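Local coordinates for YrdC-like domain-containing protein (PDB 3L7V), which is of unknown function but has a YrdC-like domain and may bind double-stranded RNA and act in tRNA modification, at residues A[50-62]-A[70-82]. Residues are numbered along the deposited sequence; the frame is centred on the assembly and turned at random.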
loop_
_atom_site.group_PDB
_atom_site.type_symbol
_atom_site.label_atom_id
_atom_site.label_comp_id
_atom_site.label_asym_id
_atom_site.label_seq_id
_atom_site.Cartn_x
_atom_site.Cartn_y
_atom_site.Cartn_z
ATOM N N PHE A 50 -10.857 -12.474 6.331
ATOM C CA PHE A 50 -10.081 -12.337 7.564
ATOM C C PHE A 50 -9.521 -13.681 8.077
ATOM O O PHE A 50 -8.315 -13.800 8.328
ATOM C CB PHE A 50 -10.942 -11.660 8.638
ATOM C CG PHE A 50 -10.274 -11.532 9.988
ATOM C CD1 PHE A 50 -10.496 -12.480 10.978
ATOM C CD2 PHE A 50 -9.465 -10.445 10.277
ATOM C CE1 PHE A 50 -9.903 -12.358 12.233
ATOM C CE2 PHE A 50 -8.865 -10.317 11.519
ATOM C CZ PHE A 50 -9.082 -11.278 12.501
ATOM N N GLU A 51 -10.390 -14.681 8.240
ATOM C CA GLU A 51 -9.971 -15.985 8.769
ATOM C C GLU A 51 -8.923 -16.654 7.874
ATOM O O GLU A 51 -8.012 -17.309 8.371
ATOM C CB GLU A 51 -11.173 -16.920 8.985
ATOM C CG GLU A 51 -12.201 -16.408 10.001
ATOM C CD GLU A 51 -11.667 -16.340 11.446
ATOM O OE1 GLU A 51 -10.777 -17.140 11.806
ATOM O OE2 GLU A 51 -12.152 -15.491 12.230
ATOM N N ILE A 52 -9.047 -16.479 6.559
ATOM C CA ILE A 52 -8.059 -17.024 5.625
ATOM C C ILE A 52 -6.672 -16.384 5.756
ATOM O O ILE A 52 -5.663 -17.083 5.778
ATOM C CB ILE A 52 -8.556 -16.978 4.156
ATOM C CG1 ILE A 52 -9.696 -17.982 3.971
ATOM C CG2 ILE A 52 -7.400 -17.286 3.174
ATOM C CD1 ILE A 52 -10.334 -17.946 2.624
ATOM N N VAL A 53 -6.621 -15.059 5.873
ATOM C CA VAL A 53 -5.339 -14.361 5.964
ATOM C C VAL A 53 -4.704 -14.529 7.360
ATOM O O VAL A 53 -3.475 -14.566 7.517
ATOM C CB VAL A 53 -5.466 -12.868 5.521
ATOM C CG1 VAL A 53 -6.017 -12.000 6.636
ATOM C CG2 VAL A 53 -4.134 -12.345 5.048
ATOM N N LYS A 54 -5.550 -14.656 8.367
ATOM C CA LYS A 54 -5.096 -14.996 9.708
ATOM C C LYS A 54 -4.404 -16.384 9.763
ATOM O O LYS A 54 -3.433 -16.564 10.502
ATOM C CB LYS A 54 -6.272 -14.930 10.674
ATOM C CG LYS A 54 -5.921 -15.217 12.109
ATOM C CD LYS A 54 -7.159 -15.130 12.982
ATOM C CE LYS A 54 -6.865 -15.630 14.381
ATOM N NZ LYS A 54 -8.066 -15.479 15.246
ATOM N N GLY A 55 -4.887 -17.350 8.978
ATOM C CA GLY A 55 -4.273 -18.671 8.912
ATOM C C GLY A 55 -2.906 -18.727 8.223
ATOM O O GLY A 55 -2.643 -17.982 7.272
ATOM N N GLU A 56 -2.035 -19.620 8.694
ATOM C CA GLU A 56 -0.673 -19.760 8.159
ATOM C C GLU A 56 -0.644 -19.914 6.633
ATOM O O GLU A 56 -1.252 -20.829 6.094
ATOM C CB GLU A 56 0.041 -20.955 8.822
ATOM C CG GLU A 56 1.536 -21.123 8.469
ATOM C CD GLU A 56 2.158 -22.371 9.104
ATOM O OE1 GLU A 56 3.354 -22.644 8.877
ATOM O OE2 GLU A 56 1.448 -23.086 9.843
ATOM N N GLY A 57 0.065 -19.016 5.949
ATOM C CA GLY A 57 0.210 -19.065 4.500
ATOM C C GLY A 57 -0.985 -18.596 3.674
ATOM O O GLY A 57 -1.025 -18.786 2.461
ATOM N N GLY A 58 -1.971 -17.989 4.319
ATOM C CA GLY A 58 -3.167 -17.551 3.612
ATOM C C GLY A 58 -2.901 -16.457 2.590
ATOM O O GLY A 58 -2.054 -15.588 2.811
ATOM N N VAL A 59 -3.637 -16.513 1.477
ATOM C CA VAL A 59 -3.529 -15.563 0.361
ATOM C C VAL A 59 -4.904 -15.325 -0.276
ATOM O O VAL A 59 -5.587 -16.283 -0.666
ATOM C CB VAL A 59 -2.606 -16.085 -0.771
ATOM C CG1 VAL A 59 -2.591 -15.104 -1.930
ATOM C CG2 VAL A 59 -1.187 -16.357 -0.268
ATOM N N ILE A 60 -5.300 -14.053 -0.394
ATOM C CA ILE A 60 -6.562 -13.696 -1.041
ATOM C C ILE A 60 -6.412 -12.627 -2.131
ATOM O O ILE A 60 -5.381 -11.956 -2.211
ATOM C CB ILE A 60 -7.622 -13.221 -0.011
ATOM C CG1 ILE A 60 -7.288 -11.823 0.518
ATOM C CG2 ILE A 60 -7.758 -14.213 1.146
ATOM C CD1 ILE A 60 -8.346 -11.290 1.435
ATOM N N VAL A 61 -7.439 -12.499 -2.980
ATOM C CA VAL A 61 -7.547 -11.381 -3.916
ATOM C C VAL A 61 -8.653 -10.449 -3.416
ATOM O O VAL A 61 -9.662 -10.929 -2.900
ATOM C CB VAL A 61 -7.808 -11.847 -5.376
ATOM C CG1 VAL A 61 -8.469 -10.738 -6.183
ATOM C CG2 VAL A 61 -6.498 -12.297 -6.054
ATOM N N CYS A 62 -8.453 -9.131 -3.561
ATOM C CA CYS A 62 -9.291 -8.116 -2.911
ATOM C C CYS A 62 -9.356 -6.805 -3.705
ATOM O O CYS A 62 -8.331 -6.329 -4.187
ATOM C CB CYS A 62 -8.731 -7.845 -1.504
ATOM S SG CYS A 62 -9.552 -6.581 -0.475
ATOM N N ILE A 70 -3.390 -8.627 -4.511
ATOM C CA ILE A 70 -3.147 -9.846 -3.748
ATOM C C ILE A 70 -2.636 -9.497 -2.333
ATOM O O ILE A 70 -1.719 -8.695 -2.186
ATOM C CB ILE A 70 -2.130 -10.751 -4.484
ATOM C CG1 ILE A 70 -2.591 -10.974 -5.928
ATOM C CG2 ILE A 70 -1.937 -12.076 -3.728
ATOM C CD1 ILE A 70 -1.512 -11.477 -6.873
HETATM N N MSE A 71 -3.238 -10.110 -1.312
HETATM C CA MSE A 71 -2.997 -9.802 0.103
HETATM C C MSE A 71 -2.541 -11.029 0.902
HETATM O O MSE A 71 -3.138 -12.113 0.781
HETATM C CB MSE A 71 -4.292 -9.304 0.761
HETATM C CG MSE A 71 -4.661 -7.854 0.542
HETATM SE SE MSE A 71 -6.278 -7.349 1.558
HETATM C CE MSE A 71 -5.892 -8.295 3.243
ATOM N N THR A 72 -1.514 -10.847 1.740
ATOM C CA THR A 72 -1.002 -11.894 2.644
ATOM C C THR A 72 -0.409 -11.295 3.928
ATOM O O THR A 72 -0.236 -10.075 4.029
ATOM C CB THR A 72 0.063 -12.827 1.972
ATOM O OG1 THR A 72 1.199 -12.069 1.530
ATOM C CG2 THR A 72 -0.529 -13.542 0.795
ATOM N N SER A 73 -0.096 -12.153 4.902
ATOM C CA SER A 73 0.442 -11.686 6.180
ATOM C C SER A 73 1.666 -12.454 6.731
ATOM O O SER A 73 2.072 -12.223 7.867
ATOM C CB SER A 73 -0.669 -11.589 7.238
ATOM O OG SER A 73 -1.059 -12.870 7.690
ATOM N N ASP A 74 2.266 -13.342 5.936
ATOM C CA ASP A 74 3.510 -13.990 6.355
ATOM C C ASP A 74 4.447 -14.377 5.211
ATOM O O ASP A 74 4.106 -14.241 4.038
ATOM C CB ASP A 74 3.217 -15.202 7.247
ATOM C CG ASP A 74 2.347 -16.242 6.557
ATOM O OD1 ASP A 74 2.319 -16.274 5.304
ATOM O OD2 ASP A 74 1.687 -17.022 7.276
ATOM N N LYS A 75 5.635 -14.860 5.557
ATOM C CA LYS A 75 6.631 -15.254 4.553
ATOM C C LYS A 75 6.141 -16.351 3.580
ATOM O O LYS A 75 6.327 -16.240 2.360
ATOM C CB LYS A 75 7.932 -15.680 5.247
ATOM C CG LYS A 75 9.025 -16.188 4.319
ATOM C CD LYS A 75 9.656 -15.064 3.533
ATOM C CE LYS A 75 10.873 -15.560 2.746
ATOM N NZ LYS A 75 12.059 -15.842 3.606
ATOM N N LYS A 76 5.521 -17.403 4.117
ATOM C CA LYS A 76 4.927 -18.461 3.288
ATOM C C LYS A 76 3.897 -17.936 2.268
ATOM O O LYS A 76 3.825 -18.427 1.139
ATOM C CB LYS A 76 4.281 -19.542 4.162
ATOM C CG LYS A 76 5.033 -20.849 4.217
ATOM C CD LYS A 76 4.713 -21.724 2.999
ATOM C CE LYS A 76 5.465 -21.265 1.753
ATOM N NZ LYS A 76 4.976 -21.916 0.505
ATOM N N GLY A 77 3.096 -16.950 2.671
ATOM C CA GLY A 77 2.139 -16.341 1.761
ATOM C C GLY A 77 2.815 -15.456 0.726
ATOM O O GLY A 77 2.368 -15.385 -0.420
ATOM N N LEU A 78 3.897 -14.784 1.135
ATOM C CA LEU A 78 4.659 -13.904 0.246
ATOM C C LEU A 78 5.353 -14.668 -0.868
ATOM O O LEU A 78 5.352 -14.223 -2.014
ATOM C CB LEU A 78 5.674 -13.060 1.030
ATOM C CG LEU A 78 5.112 -11.823 1.727
ATOM C CD1 LEU A 78 5.990 -11.388 2.892
ATOM C CD2 LEU A 78 4.924 -10.680 0.716
ATOM N N GLU A 79 5.951 -15.810 -0.532
ATOM C CA GLU A 79 6.518 -16.704 -1.549
ATOM C C GLU A 79 5.491 -17.097 -2.620
ATOM O O GLU A 79 5.784 -17.085 -3.811
ATOM C CB GLU A 79 7.088 -17.975 -0.903
ATOM C CG GLU A 79 8.206 -17.735 0.095
ATOM C CD GLU A 79 9.539 -17.449 -0.562
ATOM O OE1 GLU A 79 10.547 -17.333 0.173
ATOM O OE2 GLU A 79 9.585 -17.345 -1.807
ATOM N N ARG A 80 4.288 -17.451 -2.184
ATOM C CA ARG A 80 3.220 -17.805 -3.111
ATOM C C ARG A 80 2.894 -16.624 -4.044
ATOM O O ARG A 80 2.653 -16.813 -5.227
ATOM C CB ARG A 80 1.969 -18.313 -2.351
ATOM C CG ARG A 80 2.181 -19.647 -1.564
ATOM C CD ARG A 80 0.995 -20.007 -0.629
ATOM N NE ARG A 80 -0.210 -20.425 -1.363
ATOM C CZ ARG A 80 -1.450 -20.438 -0.869
ATOM N NH1 ARG A 80 -1.694 -20.036 0.371
ATOM N NH2 ARG A 80 -2.464 -20.836 -1.629
ATOM N N LYS A 81 2.920 -15.402 -3.514
ATOM C CA LYS A 81 2.567 -14.221 -4.301
ATOM C C LYS A 81 3.565 -13.945 -5.413
ATOM O O LYS A 81 3.182 -13.767 -6.565
ATOM C CB LYS A 81 2.440 -12.969 -3.427
ATOM C CG LYS A 81 1.499 -11.945 -4.029
ATOM C CD LYS A 81 2.006 -10.538 -3.864
ATOM C CE LYS A 81 2.118 -10.146 -2.420
ATOM N NZ LYS A 81 3.082 -9.041 -2.302
ATOM N N PHE A 82 4.842 -13.891 -5.053
ATOM C CA PHE A 82 5.903 -13.642 -6.015
ATOM C C PHE A 82 5.912 -14.715 -7.124
ATOM O O PHE A 82 6.013 -14.384 -8.310
ATOM C CB PHE A 82 7.265 -13.527 -5.300
ATOM C CG PHE A 82 7.524 -12.158 -4.685
ATOM C CD1 PHE A 82 6.828 -11.736 -3.556
ATOM C CD2 PHE A 82 8.461 -11.295 -5.243
ATOM C CE1 PHE A 82 7.060 -10.481 -2.994
ATOM C CE2 PHE A 82 8.699 -10.032 -4.687
ATOM C CZ PHE A 82 7.994 -9.626 -3.559
HETATM O O HOH W 1 -0.883 -14.903 5.479
HETATM O O HOH W 2 -0.736 -15.920 8.534
#
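Ile60 and Met71 form an antiparallel hydrogen-bonded pair, Met71 N to Ile60 O 3.0 Å and Ile60 N to Met71 O 3.1 Å, joining strand segments 59-62 and 70-72, whose N-to-C directions make 142°. On their face of the sheet, Ile60 CG1 lies alongside Met71 CB, while the selenomethionine chain, extended about chi2 (-176°), carries SE to 3.9 Å from Cys62 SG; long, flexible Met71 also reaches Ile172 of helix 167-180. On the other face, branched Val59 and Ile70 meet obliquely, Val59 CG1 to Ile70 CG2 at 3.6 Å.

Beyond the strands, Asp74 has a carboxylate with two tasks. Its OD1 caps helix 75-85 by accepting from Gly77 N, while OD2 takes Gly57 N through its syn lone pair (2.9 Å, 169°). Gly57 suits the type II turn from Gly55 to Gly58 because its phi is positive. Small Ser73 gives its OG proton to Val53 O from above the carbonyl plane (3.0 Å), and a water links Ser73 N to Gly58 O. Arg80 lays its guanidinium against Val59 CG2 and salt-bridges Asp212, which also accepts from Val59 N.

Together these contacts join the β-hairpin of strands 59-64 and 67-72, part of the mixed sheet of the YrdC-like domain, to helices 47-54 and 75-85 that flank it in sequence.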